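Local coordinates for uncharacterized lipoprotein GfcB (Escherichia coli K12, PDB 2IN5) that is of unknown function but is a membrane lipoprotein of the group 4 capsule family and may take part in making or exporting capsule polysaccharide, at residues Y34-L39 with F48-Y53; L138-R143 with T193-A198; N148-E153 with F167-A172; K161-T166 with L183-I188. All coordinates share one frame; numbering follows the deposited sequence.

Contact 1: residues Y34-L39 with F48-Y53; sequences YSTMYL and FVVLGY
F48 lies across T36 and reaches Y38 on one face of an antiparallel beta hairpin. With its CG anti to the backbone N (chi1 -163°), the F48 ring lies obliquely against T36, and F48 CZ is 3.4 Å from T36 CB. The same ring meets Y38, where F48 CD1 is 3.4 Å from Y38 CE2. Y38 arrives at the edge of the F48 ring. The two ring planes are turned 62° apart. Before the strand, the Y34 ring is set obliquely to V50, and Y34 CD1 is 3.3 Å from V50 CG2. M37, a selenomethionine, and V49 share the other face, where L39 CB packs 4.0 Å from V49 CG2. The backbones are joined by M37 N to V49 O (2.9 Å), V49 N to M37 O (2.9 Å) and L51 N to S35 O (3.0 Å). S35 OG bonds to Q6 N of the second subunit. G52 and Y53 form a classic beta bulge opposite K60, and Y53 stacks on Y53 of the second subunit. The hairpin is flanked by strand 58-62, whose W61 touches M37, V49 and L51, and by strand 189-194, whose M192 and F194 touch M37.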
loop_
_atom_site.group_PDB
_atom_site.type_symbol
_atom_site.label_atom_id
_atom_site.label_comp_id
_atom_site.label_asym_id
_atom_site.label_seq_id
_atom_site.Cartn_x
_atom_site.Cartn_y
_atom_site.Cartn_z
ATOM N N TYR A 34 -6.853 15.346 2.435
ATOM C CA TYR A 34 -6.443 14.355 1.443
ATOM C C TYR A 34 -7.421 14.181 0.292
ATOM O O TYR A 34 -8.575 14.593 0.371
ATOM C CB TYR A 34 -6.217 13.004 2.127
ATOM C CG TYR A 34 -7.244 12.696 3.188
ATOM C CD1 TYR A 34 -8.542 12.317 2.849
ATOM C CD2 TYR A 34 -6.928 12.835 4.540
ATOM C CE1 TYR A 34 -9.499 12.087 3.837
ATOM C CE2 TYR A 34 -7.873 12.608 5.527
ATOM C CZ TYR A 34 -9.153 12.237 5.172
ATOM O OH TYR A 34 -10.084 12.019 6.161
ATOM N N SER A 35 -6.933 13.555 -0.773
ATOM C CA SER A 35 -7.708 13.299 -1.975
ATOM C C SER A 35 -8.859 12.327 -1.749
ATOM O O SER A 35 -8.754 11.384 -0.968
ATOM C CB SER A 35 -6.778 12.780 -3.078
ATOM O OG SER A 35 -5.778 13.741 -3.375
ATOM N N THR A 36 -9.966 12.573 -2.433
ATOM C CA THR A 36 -11.133 11.724 -2.295
ATOM C C THR A 36 -11.768 11.562 -3.656
ATOM O O THR A 36 -11.385 12.238 -4.603
ATOM C CB THR A 36 -12.144 12.317 -1.282
ATOM O OG1 THR A 36 -12.533 13.634 -1.691
ATOM C CG2 THR A 36 -11.513 12.400 0.104
HETATM N N MSE A 37 -12.745 10.674 -3.751
HETATM C CA MSE A 37 -13.384 10.388 -5.022
HETATM C C MSE A 37 -14.828 9.850 -4.886
HETATM O O MSE A 37 -15.200 9.264 -3.863
HETATM C CB MSE A 37 -12.505 9.357 -5.736
HETATM C CG MSE A 37 -13.078 8.761 -7.000
HETATM SE SE MSE A 37 -12.799 6.835 -7.041
HETATM C CE MSE A 37 -10.867 6.817 -7.128
ATOM N N TYR A 38 -15.638 10.064 -5.919
ATOM C CA TYR A 38 -17.002 9.548 -5.948
ATOM C C TYR A 38 -16.955 8.380 -6.914
ATOM O O TYR A 38 -16.601 8.549 -8.079
ATOM C CB TYR A 38 -17.997 10.598 -6.459
ATOM C CG TYR A 38 -18.490 11.537 -5.380
ATOM C CD1 TYR A 38 -18.680 12.895 -5.640
ATOM C CD2 TYR A 38 -18.718 11.078 -4.084
ATOM C CE1 TYR A 38 -19.074 13.779 -4.629
ATOM C CE2 TYR A 38 -19.114 11.950 -3.072
ATOM C CZ TYR A 38 -19.287 13.296 -3.351
ATOM O OH TYR A 38 -19.648 14.153 -2.344
ATOM N N LEU A 39 -17.289 7.193 -6.425
ATOM C CA LEU A 39 -17.271 5.996 -7.257
ATOM C C LEU A 39 -18.676 5.561 -7.633
ATOM O O LEU A 39 -19.588 5.604 -6.816
ATOM C CB LEU A 39 -16.577 4.847 -6.518
ATOM C CG LEU A 39 -16.717 3.467 -7.175
ATOM C CD1 LEU A 39 -16.089 3.510 -8.560
ATOM C CD2 LEU A 39 -16.050 2.390 -6.322
ATOM N N PHE A 48 -18.571 7.215 -1.524
ATOM C CA PHE A 48 -17.414 8.035 -1.204
ATOM C C PHE A 48 -16.200 7.157 -0.916
ATOM O O PHE A 48 -16.269 6.243 -0.095
ATOM C CB PHE A 48 -17.720 8.897 0.015
ATOM C CG PHE A 48 -16.775 10.040 0.196
ATOM C CD1 PHE A 48 -16.730 11.067 -0.740
ATOM C CD2 PHE A 48 -15.926 10.094 1.290
ATOM C CE1 PHE A 48 -15.851 12.135 -0.590
ATOM C CE2 PHE A 48 -15.042 11.155 1.452
ATOM C CZ PHE A 48 -15.007 12.178 0.509
ATOM N N VAL A 49 -15.091 7.448 -1.591
ATOM C CA VAL A 49 -13.847 6.695 -1.434
ATOM C C VAL A 49 -12.708 7.671 -1.097
ATOM O O VAL A 49 -12.707 8.806 -1.553
ATOM C CB VAL A 49 -13.533 5.924 -2.745
ATOM C CG1 VAL A 49 -12.224 5.190 -2.626
ATOM C CG2 VAL A 49 -14.654 4.947 -3.054
ATOM N N VAL A 50 -11.747 7.234 -0.295
ATOM C CA VAL A 50 -10.647 8.101 0.093
ATOM C C VAL A 50 -9.303 7.532 -0.389
ATOM O O VAL A 50 -9.170 6.321 -0.564
ATOM C CB VAL A 50 -10.638 8.276 1.642
ATOM C CG1 VAL A 50 -10.426 6.937 2.318
ATOM C CG2 VAL A 50 -9.566 9.244 2.066
ATOM N N LEU A 51 -8.312 8.396 -0.624
ATOM C CA LEU A 51 -7.002 7.925 -1.077
ATOM C C LEU A 51 -6.192 7.584 0.143
ATOM O O LEU A 51 -5.751 8.467 0.881
ATOM C CB LEU A 51 -6.265 8.992 -1.904
ATOM C CG LEU A 51 -4.804 8.718 -2.319
ATOM C CD1 LEU A 51 -4.693 7.412 -3.116
ATOM C CD2 LEU A 51 -4.305 9.888 -3.155
ATOM N N GLY A 52 -6.000 6.289 0.358
ATOM C CA GLY A 52 -5.246 5.842 1.510
ATOM C C GLY A 52 -3.747 6.008 1.352
ATOM O O GLY A 52 -3.092 6.541 2.240
ATOM N N TYR A 53 -3.195 5.569 0.225
ATOM C CA TYR A 53 -1.756 5.671 0.033
ATOM C C TYR A 53 -1.320 5.428 -1.394
ATOM O O TYR A 53 -2.096 4.944 -2.219
ATOM C CB TYR A 53 -1.050 4.690 0.966
ATOM C CG TYR A 53 -1.697 3.320 0.997
ATOM C CD1 TYR A 53 -1.396 2.358 0.033
ATOM C CD2 TYR A 53 -2.626 2.993 1.981
ATOM C CE1 TYR A 53 -2.005 1.104 0.052
ATOM C CE2 TYR A 53 -3.242 1.745 2.006
ATOM C CZ TYR A 53 -2.927 0.808 1.043
ATOM O OH TYR A 53 -3.525 -0.430 1.091
#

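Contact 2: residues L138-R143 with T193-A198; sequences LNIAGR and TFLKPA
I140 O accepts from R143 N (3.2 Å). A water sits 2.5 Å from I140 O, which is unusually short, so its place is doubtful. The bond from this water to L195 O is weak at 3.4 Å. I140 to R143 form the tight two-residue turn of the beta hairpin between strands 120-140 and 143-156. I140 N also bonds to R143 O (2.8 Å). A141 and G142 both have positive phi, 60° and 70°, which fits a type I' turn. No direct hydrogen bond joins this turn to 193-198. The direct contact is apolar instead. I140 CG2 is anti to its backbone N and presses against the end of L195. T193 meets the same branch, with T193 CG2 4.0 Å from I140 CG2. I29 of helix 26-31 touches both A141 and L195. At the exposed side R143 passes P197 loosely, with R143 NE 4.5 Å from P197 CG. The tightest apolar pair is I140 CG2 to L195 CD1, at 3.4 Å, closer than usual carbon contact.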
loop_
_atom_site.group_PDB
_atom_site.type_symbol
_atom_site.label_atom_id
_atom_site.label_comp_id
_atom_site.label_asym_id
_atom_site.label_seq_id
_atom_site.Cartn_x
_atom_site.Cartn_y
_atom_site.Cartn_z
ATOM N N LEU A 138 -16.414 21.406 -15.815
ATOM C CA LEU A 138 -17.170 20.574 -14.887
ATOM C C LEU A 138 -17.204 21.267 -13.545
ATOM O O LEU A 138 -16.265 21.967 -13.178
ATOM C CB LEU A 138 -16.488 19.212 -14.703
ATOM C CG LEU A 138 -16.270 18.291 -15.908
ATOM C CD1 LEU A 138 -15.554 17.026 -15.463
ATOM C CD2 LEU A 138 -17.606 17.956 -16.533
ATOM N N ASN A 139 -18.292 21.078 -12.810
ATOM C CA ASN A 139 -18.392 21.662 -11.488
ATOM C C ASN A 139 -18.256 20.500 -10.524
ATOM O O ASN A 139 -19.086 19.593 -10.510
ATOM C CB ASN A 139 -19.735 22.356 -11.288
ATOM C CG ASN A 139 -19.850 22.984 -9.916
ATOM O OD1 ASN A 139 -20.285 22.346 -8.950
ATOM N ND2 ASN A 139 -19.420 24.235 -9.814
ATOM N N ILE A 140 -17.194 20.532 -9.731
ATOM C CA ILE A 140 -16.900 19.465 -8.794
ATOM C C ILE A 140 -16.627 20.036 -7.415
ATOM O O ILE A 140 -15.702 20.833 -7.239
ATOM C CB ILE A 140 -15.649 18.681 -9.251
ATOM C CG1 ILE A 140 -15.904 18.050 -10.623
ATOM C CG2 ILE A 140 -15.272 17.650 -8.207
ATOM C CD1 ILE A 140 -14.647 17.594 -11.333
ATOM N N ALA A 141 -17.417 19.608 -6.435
ATOM C CA ALA A 141 -17.262 20.099 -5.072
ATOM C C ALA A 141 -17.464 21.608 -5.080
ATOM O O ALA A 141 -16.785 22.342 -4.359
ATOM C CB ALA A 141 -15.879 19.750 -4.534
ATOM N N GLY A 142 -18.388 22.055 -5.928
ATOM C CA GLY A 142 -18.709 23.466 -6.025
ATOM C C GLY A 142 -17.659 24.362 -6.642
ATOM O O GLY A 142 -17.606 25.556 -6.354
ATOM N N ARG A 143 -16.815 23.800 -7.491
ATOM C CA ARG A 143 -15.785 24.587 -8.139
ATOM C C ARG A 143 -15.733 24.244 -9.609
ATOM O O ARG A 143 -16.042 23.120 -10.015
ATOM C CB ARG A 143 -14.424 24.319 -7.513
ATOM C CG ARG A 143 -14.121 25.138 -6.288
ATOM C CD ARG A 143 -12.717 24.811 -5.802
ATOM N NE ARG A 143 -11.782 24.759 -6.928
ATOM C CZ ARG A 143 -11.429 25.812 -7.659
ATOM N NH1 ARG A 143 -10.581 25.662 -8.667
ATOM N NH2 ARG A 143 -11.909 27.016 -7.369
ATOM N N THR A 193 -15.131 10.425 -10.001
ATOM C CA THR A 193 -15.017 11.875 -9.950
ATOM C C THR A 193 -14.045 12.205 -8.824
ATOM O O THR A 193 -14.283 11.871 -7.665
ATOM C CB THR A 193 -16.392 12.551 -9.695
ATOM O OG1 THR A 193 -17.283 12.246 -10.774
ATOM C CG2 THR A 193 -16.240 14.067 -9.619
ATOM N N PHE A 194 -12.936 12.843 -9.177
ATOM C CA PHE A 194 -11.917 13.193 -8.200
ATOM C C PHE A 194 -12.163 14.586 -7.668
ATOM O O PHE A 194 -12.008 15.568 -8.384
ATOM C CB PHE A 194 -10.548 13.062 -8.849
ATOM C CG PHE A 194 -10.344 11.741 -9.499
ATOM C CD1 PHE A 194 -10.922 11.466 -10.728
ATOM C CD2 PHE A 194 -9.655 10.735 -8.845
ATOM C CE1 PHE A 194 -10.821 10.202 -11.299
ATOM C CE2 PHE A 194 -9.546 9.461 -9.406
ATOM C CZ PHE A 194 -10.130 9.198 -10.631
ATOM N N LEU A 195 -12.551 14.643 -6.398
ATOM C CA LEU A 195 -12.908 15.879 -5.727
ATOM C C LEU A 195 -11.815 16.862 -5.375
ATOM O O LEU A 195 -11.983 18.066 -5.563
ATOM C CB LEU A 195 -13.701 15.573 -4.457
ATOM C CG LEU A 195 -15.069 14.886 -4.563
ATOM C CD1 LEU A 195 -15.969 15.600 -5.566
ATOM C CD2 LEU A 195 -14.871 13.460 -4.976
ATOM N N LYS A 196 -10.704 16.374 -4.846
ATOM C CA LYS A 196 -9.647 17.292 -4.469
ATOM C C LYS A 196 -8.800 17.676 -5.668
ATOM O O LYS A 196 -8.159 16.831 -6.291
ATOM C CB LYS A 196 -8.791 16.680 -3.374
ATOM C CG LYS A 196 -7.659 17.551 -2.942
ATOM C CD LYS A 196 -7.023 16.982 -1.707
ATOM C CE LYS A 196 -5.783 17.745 -1.411
ATOM N NZ LYS A 196 -6.128 19.182 -1.512
ATOM N N PRO A 197 -8.804 18.970 -6.015
ATOM C CA PRO A 197 -8.056 19.528 -7.143
ATOM C C PRO A 197 -6.583 19.709 -6.828
ATOM O O PRO A 197 -6.226 20.114 -5.729
ATOM C CB PRO A 197 -8.759 20.854 -7.383
ATOM C CG PRO A 197 -9.085 21.287 -5.992
ATOM C CD PRO A 197 -9.626 20.013 -5.372
ATOM N N ALA A 198 -5.727 19.403 -7.798
ATOM C CA ALA A 198 -4.284 19.544 -7.618
ATOM C C ALA A 198 -3.801 20.884 -8.188
ATOM O O ALA A 198 -4.207 21.295 -9.279
ATOM C CB ALA A 198 -3.554 18.380 -8.293
HETATM O O HOH W 1 -13.204 20.773 -7.309
#

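Contact 3: residues N148-E153 with F167-A172; sequences NVWQEE and FWVDSA
W150 and F167 pair directly across an antiparallel beta hairpin made by strands 143-156 and 161-170. W150 N donates to F167 O (3.0 Å) with a nearly straight bond of 173°. F167 N returns a bond to W150 O (2.9 Å), and V169 N bonds to N148 O (3.0 Å). The side chains sort onto two faces. On one, V149 and W168 lie side by side and point the same way, with V149 CG2 3.7 Å from W168 CD1. On the other, V169 CG2 comes to the edge of the W150 indole, 3.8 Å from W150 CD1. With CG anti to its backbone N (chi1 173°) and the chain extended beyond, E152 reaches the F167 ring. E152 OE1 sits in the ring plane at its edge, 3.4 Å from F167 CE2, and the carboxylate is turned 78° to the ring. N148 OD1 is 3.5 Å from S171 CB. In the second shell, E152 OE1 forms a salt bridge with R75 and accepts from N165 ND2, while E152 OE2 bonds to S128 OG. This grip probably stabilises the charged form of E152, which is buried. W168 NE1 is held by E136 OE1, and W150 packs edge-to-face with F132. D170 closes an Asx turn. A172 N donates to D170 OD1 (2.8 Å), on the lone pair away from the other carboxylate oxygen.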
loop_
_atom_site.group_PDB
_atom_site.type_symbol
_atom_site.label_atom_id
_atom_site.label_comp_id
_atom_site.label_asym_id
_atom_site.label_seq_id
_atom_site.Cartn_x
_atom_site.Cartn_y
_atom_site.Cartn_z
ATOM N N ASN A 148 -9.824 19.126 -20.759
ATOM C CA ASN A 148 -9.700 18.737 -22.152
ATOM C C ASN A 148 -10.457 17.415 -22.118
ATOM O O ASN A 148 -10.151 16.546 -21.305
ATOM C CB ASN A 148 -8.250 18.450 -22.554
ATOM C CG ASN A 148 -7.388 19.692 -22.575
ATOM O OD1 ASN A 148 -7.842 20.777 -22.949
ATOM N ND2 ASN A 148 -6.128 19.536 -22.190
ATOM N N VAL A 149 -11.452 17.266 -22.980
ATOM C CA VAL A 149 -12.225 16.036 -23.007
ATOM C C VAL A 149 -11.625 15.053 -23.999
ATOM O O VAL A 149 -11.582 15.317 -25.197
ATOM C CB VAL A 149 -13.694 16.299 -23.400
ATOM C CG1 VAL A 149 -14.464 14.990 -23.407
ATOM C CG2 VAL A 149 -14.324 17.287 -22.430
ATOM N N TRP A 150 -11.153 13.918 -23.496
ATOM C CA TRP A 150 -10.570 12.897 -24.353
ATOM C C TRP A 150 -11.475 11.675 -24.436
ATOM O O TRP A 150 -11.878 11.126 -23.418
ATOM C CB TRP A 150 -9.213 12.483 -23.811
ATOM C CG TRP A 150 -8.128 13.463 -24.082
ATOM C CD1 TRP A 150 -7.542 14.318 -23.192
ATOM C CD2 TRP A 150 -7.454 13.651 -25.324
ATOM N NE1 TRP A 150 -6.534 15.024 -23.804
ATOM C CE2 TRP A 150 -6.458 14.632 -25.114
ATOM C CE3 TRP A 150 -7.594 13.083 -26.597
ATOM C CZ2 TRP A 150 -5.603 15.055 -26.132
ATOM C CZ3 TRP A 150 -6.748 13.504 -27.606
ATOM C CH2 TRP A 150 -5.759 14.483 -27.366
ATOM N N GLN A 151 -11.790 11.267 -25.659
ATOM C CA GLN A 151 -12.629 10.103 -25.909
ATOM C C GLN A 151 -11.768 8.945 -26.399
ATOM O O GLN A 151 -11.216 9.008 -27.497
ATOM C CB GLN A 151 -13.660 10.423 -26.981
ATOM C CG GLN A 151 -14.618 11.509 -26.577
ATOM C CD GLN A 151 -15.840 10.962 -25.892
ATOM O OE1 GLN A 151 -15.763 9.976 -25.157
ATOM N NE2 GLN A 151 -16.982 11.610 -26.112
ATOM N N GLU A 152 -11.666 7.890 -25.594
ATOM C CA GLU A 152 -10.880 6.715 -25.946
ATOM C C GLU A 152 -11.745 5.638 -26.591
ATOM O O GLU A 152 -12.605 5.033 -25.936
ATOM C CB GLU A 152 -10.198 6.147 -24.696
ATOM C CG GLU A 152 -9.482 4.816 -24.905
ATOM C CD GLU A 152 -8.867 4.265 -23.620
ATOM O OE1 GLU A 152 -9.607 4.100 -22.624
ATOM O OE2 GLU A 152 -7.642 3.986 -23.599
ATOM N N GLU A 153 -11.526 5.411 -27.881
ATOM C CA GLU A 153 -12.265 4.385 -28.614
ATOM C C GLU A 153 -11.530 3.060 -28.416
ATOM O O GLU A 153 -10.416 2.874 -28.908
ATOM C CB GLU A 153 -12.339 4.739 -30.108
ATOM C CG GLU A 153 -13.084 6.048 -30.404
ATOM C CD GLU A 153 -14.489 6.082 -29.792
ATOM O OE1 GLU A 153 -15.277 5.134 -30.039
ATOM O OE2 GLU A 153 -14.807 7.061 -29.070
ATOM N N PHE A 167 -12.379 10.630 -20.588
ATOM C CA PHE A 167 -11.526 11.145 -19.522
ATOM C C PHE A 167 -11.490 12.672 -19.559
ATOM O O PHE A 167 -11.119 13.263 -20.571
ATOM C CB PHE A 167 -10.102 10.595 -19.682
ATOM C CG PHE A 167 -10.020 9.096 -19.632
ATOM C CD1 PHE A 167 -9.987 8.426 -18.412
ATOM C CD2 PHE A 167 -10.027 8.348 -20.807
ATOM C CE1 PHE A 167 -9.966 7.031 -18.361
ATOM C CE2 PHE A 167 -10.008 6.959 -20.768
ATOM C CZ PHE A 167 -9.978 6.295 -19.539
ATOM N N TRP A 168 -11.884 13.298 -18.456
ATOM C CA TRP A 168 -11.887 14.756 -18.330
ATOM C C TRP A 168 -10.600 15.203 -17.663
ATOM O O TRP A 168 -10.418 15.016 -16.457
ATOM C CB TRP A 168 -13.073 15.196 -17.496
ATOM C CG TRP A 168 -14.344 15.124 -18.247
ATOM C CD1 TRP A 168 -14.914 16.119 -18.981
ATOM C CD2 TRP A 168 -15.215 13.991 -18.352
ATOM N NE1 TRP A 168 -16.094 15.680 -19.536
ATOM C CE2 TRP A 168 -16.304 14.378 -19.162
ATOM C CE3 TRP A 168 -15.184 12.687 -17.835
ATOM C CZ2 TRP A 168 -17.355 13.509 -19.468
ATOM C CZ3 TRP A 168 -16.237 11.819 -18.141
ATOM C CH2 TRP A 168 -17.305 12.237 -18.948
ATOM N N VAL A 169 -9.721 15.816 -18.453
ATOM C CA VAL A 169 -8.409 16.252 -17.975
ATOM C C VAL A 169 -8.270 17.744 -17.685
ATOM O O VAL A 169 -8.696 18.577 -18.475
ATOM C CB VAL A 169 -7.312 15.885 -19.006
ATOM C CG1 VAL A 169 -5.939 16.222 -18.455
ATOM C CG2 VAL A 169 -7.417 14.417 -19.374
ATOM N N ASP A 170 -7.652 18.066 -16.557
ATOM C CA ASP A 170 -7.403 19.451 -16.196
ATOM C C ASP A 170 -6.370 19.974 -17.203
ATOM O O ASP A 170 -5.213 19.565 -17.169
ATOM C CB ASP A 170 -6.834 19.532 -14.785
ATOM C CG ASP A 170 -6.609 20.962 -14.331
ATOM O OD1 ASP A 170 -5.798 21.680 -14.955
ATOM O OD2 ASP A 170 -7.256 21.364 -13.349
ATOM N N SER A 171 -6.789 20.883 -18.079
ATOM C CA SER A 171 -5.930 21.429 -19.132
ATOM C C SER A 171 -4.644 22.138 -18.698
ATOM O O SER A 171 -3.848 22.529 -19.547
ATOM C CB SER A 171 -6.747 22.386 -20.008
ATOM O OG SER A 171 -7.168 23.517 -19.265
ATOM N N ALA A 172 -4.455 22.294 -17.389
ATOM C CA ALA A 172 -3.295 22.973 -16.819
ATOM C C ALA A 172 -2.355 22.051 -16.036
ATOM O O ALA A 172 -1.136 22.243 -16.028
ATOM C CB ALA A 172 -3.762 24.106 -15.914
#

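Contact 4: residues K161-T166 with L183-I188; sequences KQWQNT and LGAGVI
The W163 indole carries G186 on one of its faces, and this is the tight part of the contact. G186 CA lies 3.5 Å from the centroid of the six-membered ring, only 18° off the ring normal, a CH-pi contact. G186 N is above the same face, nearer the rim, and 3.2 Å from W163 CH2. G186 has no side chain, and its backbone comes right up to the ring. A185 continues the contact at the far end of the indole, with A185 CA 3.6 Å from W163 CH2. With W163 CG between its backbone N and carbonyl carbon (chi1 65°), the indole lies against G186. The loop 183-188 joins strands 176-182 and 189-194. It turns back on itself at A185 and G186, whose backbone fits a type II turn. The bonds G184 N to V187 O (3.0 Å) and L183 N to I188 O (2.8 Å) hold it. No hydrogen bond joins 161-166 to 183-188. At its outer end, by partly exposed K161, the contact is loose. The K161 chain is bent at chi3 and chi4, and K161 NZ stays 3.8 Å from A185 O, too far for a hydrogen bond. Deeper in, A185 also touches A124 and W115, and W163 touches L126 and M182. W163 NE1 makes a weak bond to N165 OD1 (3.3 Å), which lies in the indole plane at its edge.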
loop_
_atom_site.group_PDB
_atom_site.type_symbol
_atom_site.label_atom_id
_atom_site.label_comp_id
_atom_site.label_asym_id
_atom_site.label_seq_id
_atom_site.Cartn_x
_atom_site.Cartn_y
_atom_site.Cartn_z
ATOM N N LYS A 161 -15.357 -6.782 -29.609
ATOM C CA LYS A 161 -16.224 -5.817 -28.941
ATOM C C LYS A 161 -15.592 -4.434 -29.011
ATOM O O LYS A 161 -14.383 -4.305 -29.195
ATOM C CB LYS A 161 -16.436 -6.216 -27.472
ATOM C CG LYS A 161 -16.809 -7.684 -27.275
ATOM C CD LYS A 161 -16.817 -8.096 -25.801
ATOM C CE LYS A 161 -18.144 -7.790 -25.121
ATOM N NZ LYS A 161 -18.486 -6.348 -25.194
ATOM N N GLN A 162 -16.417 -3.402 -28.888
ATOM C CA GLN A 162 -15.923 -2.033 -28.900
ATOM C C GLN A 162 -16.829 -1.098 -28.115
ATOM O O GLN A 162 -18.054 -1.138 -28.232
ATOM C CB GLN A 162 -15.754 -1.503 -30.328
ATOM C CG GLN A 162 -17.012 -1.467 -31.162
ATOM C CD GLN A 162 -16.791 -0.777 -32.503
ATOM O OE1 GLN A 162 -17.538 -1.001 -33.466
ATOM N NE2 GLN A 162 -15.766 0.078 -32.570
ATOM N N TRP A 163 -16.200 -0.264 -27.300
ATOM C CA TRP A 163 -16.906 0.698 -26.480
ATOM C C TRP A 163 -16.054 1.955 -26.391
ATOM O O TRP A 163 -14.926 1.988 -26.890
ATOM C CB TRP A 163 -17.147 0.121 -25.088
ATOM C CG TRP A 163 -15.897 -0.124 -24.295
ATOM C CD1 TRP A 163 -15.408 0.647 -23.278
ATOM C CD2 TRP A 163 -15.008 -1.241 -24.416
ATOM N NE1 TRP A 163 -14.273 0.075 -22.751
ATOM C CE2 TRP A 163 -14.006 -1.086 -23.430
ATOM C CE3 TRP A 163 -14.959 -2.361 -25.261
ATOM C CZ2 TRP A 163 -12.968 -2.014 -23.261
ATOM C CZ3 TRP A 163 -13.924 -3.284 -25.092
ATOM C CH2 TRP A 163 -12.944 -3.102 -24.097
ATOM N N GLN A 164 -16.597 2.987 -25.753
ATOM C CA GLN A 164 -15.893 4.257 -25.597
ATOM C C GLN A 164 -15.746 4.664 -24.138
ATOM O O GLN A 164 -16.695 4.574 -23.374
ATOM C CB GLN A 164 -16.649 5.358 -26.352
ATOM C CG GLN A 164 -16.240 6.787 -25.980
ATOM C CD GLN A 164 -17.168 7.834 -26.582
ATOM O OE1 GLN A 164 -16.965 8.291 -27.709
ATOM N NE2 GLN A 164 -18.209 8.203 -25.833
ATOM N N ASN A 165 -14.542 5.078 -23.753
ATOM C CA ASN A 165 -14.289 5.563 -22.399
ATOM C C ASN A 165 -14.078 7.056 -22.561
ATOM O O ASN A 165 -13.697 7.516 -23.634
ATOM C CB ASN A 165 -13.012 4.978 -21.791
ATOM C CG ASN A 165 -13.055 3.467 -21.650
ATOM O OD1 ASN A 165 -14.026 2.900 -21.147
ATOM N ND2 ASN A 165 -11.985 2.808 -22.077
ATOM N N THR A 166 -14.307 7.817 -21.499
ATOM C CA THR A 166 -14.123 9.259 -21.563
ATOM C C THR A 166 -13.316 9.713 -20.357
ATOM O O THR A 166 -13.525 9.235 -19.246
ATOM C CB THR A 166 -15.486 9.987 -21.592
ATOM O OG1 THR A 166 -16.284 9.459 -22.660
ATOM C CG2 THR A 166 -15.293 11.481 -21.826
ATOM N N LEU A 183 -14.838 -1.951 -16.508
ATOM C CA LEU A 183 -13.965 -2.655 -15.586
ATOM C C LEU A 183 -13.362 -3.867 -16.302
ATOM O O LEU A 183 -12.263 -4.313 -15.987
ATOM C CB LEU A 183 -14.754 -3.066 -14.341
ATOM C CG LEU A 183 -14.036 -3.854 -13.254
ATOM C CD1 LEU A 183 -14.731 -3.629 -11.929
ATOM C CD2 LEU A 183 -14.028 -5.345 -13.629
ATOM N N GLY A 184 -14.093 -4.385 -17.278
ATOM C CA GLY A 184 -13.612 -5.514 -18.043
ATOM C C GLY A 184 -13.705 -5.120 -19.500
ATOM O O GLY A 184 -13.788 -3.932 -19.815
ATOM N N ALA A 185 -13.695 -6.102 -20.392
ATOM C CA ALA A 185 -13.793 -5.819 -21.813
ATOM C C ALA A 185 -15.226 -5.410 -22.160
ATOM O O ALA A 185 -16.111 -6.255 -22.293
ATOM C CB ALA A 185 -13.383 -7.038 -22.616
ATOM N N GLY A 186 -15.448 -4.104 -22.286
ATOM C CA GLY A 186 -16.769 -3.596 -22.620
ATOM C C GLY A 186 -17.869 -3.994 -21.651
ATOM O O GLY A 186 -19.045 -4.010 -22.019
ATOM N N VAL A 187 -17.492 -4.299 -20.412
ATOM C CA VAL A 187 -18.445 -4.707 -19.381
ATOM C C VAL A 187 -18.132 -4.056 -18.029
ATOM O O VAL A 187 -16.977 -3.722 -17.745
ATOM C CB VAL A 187 -18.428 -6.257 -19.189
ATOM C CG1 VAL A 187 -18.718 -6.960 -20.511
ATOM C CG2 VAL A 187 -17.080 -6.702 -18.641
ATOM N N ILE A 188 -19.169 -3.889 -17.209
ATOM C CA ILE A 188 -19.072 -3.297 -15.874
ATOM C C ILE A 188 -18.567 -1.851 -15.854
ATOM O O ILE A 188 -17.435 -1.570 -15.449
ATOM C CB ILE A 188 -18.186 -4.140 -14.952
ATOM C CG1 ILE A 188 -18.706 -5.576 -14.912
ATOM C CG2 ILE A 188 -18.209 -3.560 -13.538
ATOM C CD1 ILE A 188 -17.840 -6.522 -14.096
#

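In the fold
Contacts 1 and 3 are buried strand pairs, each within one hairpin. Contacts 2 and 4 are partly buried and have no direct hydrogen bond between their segments. Contact 1 joins contact 2 through strands 36-41 and 189-194, with backbone bonds between Y38 and T193 and between T36 and L195. Contact 3 meets contact 2 where L138 packs on W168. Contacts 3 and 4 share strand 161-170, and Q151 bonds to T166 between them. The chemistry follows the place. The side chains of contact 1 meet mainly through apolar atoms, beside backbone bonds. Contact 3 adds a buried carboxylate, contact 2 a tight apolar pair and a doubtful water, and contact 4 a ring over a turn. Contacts 1 and 2 touch the second subunit.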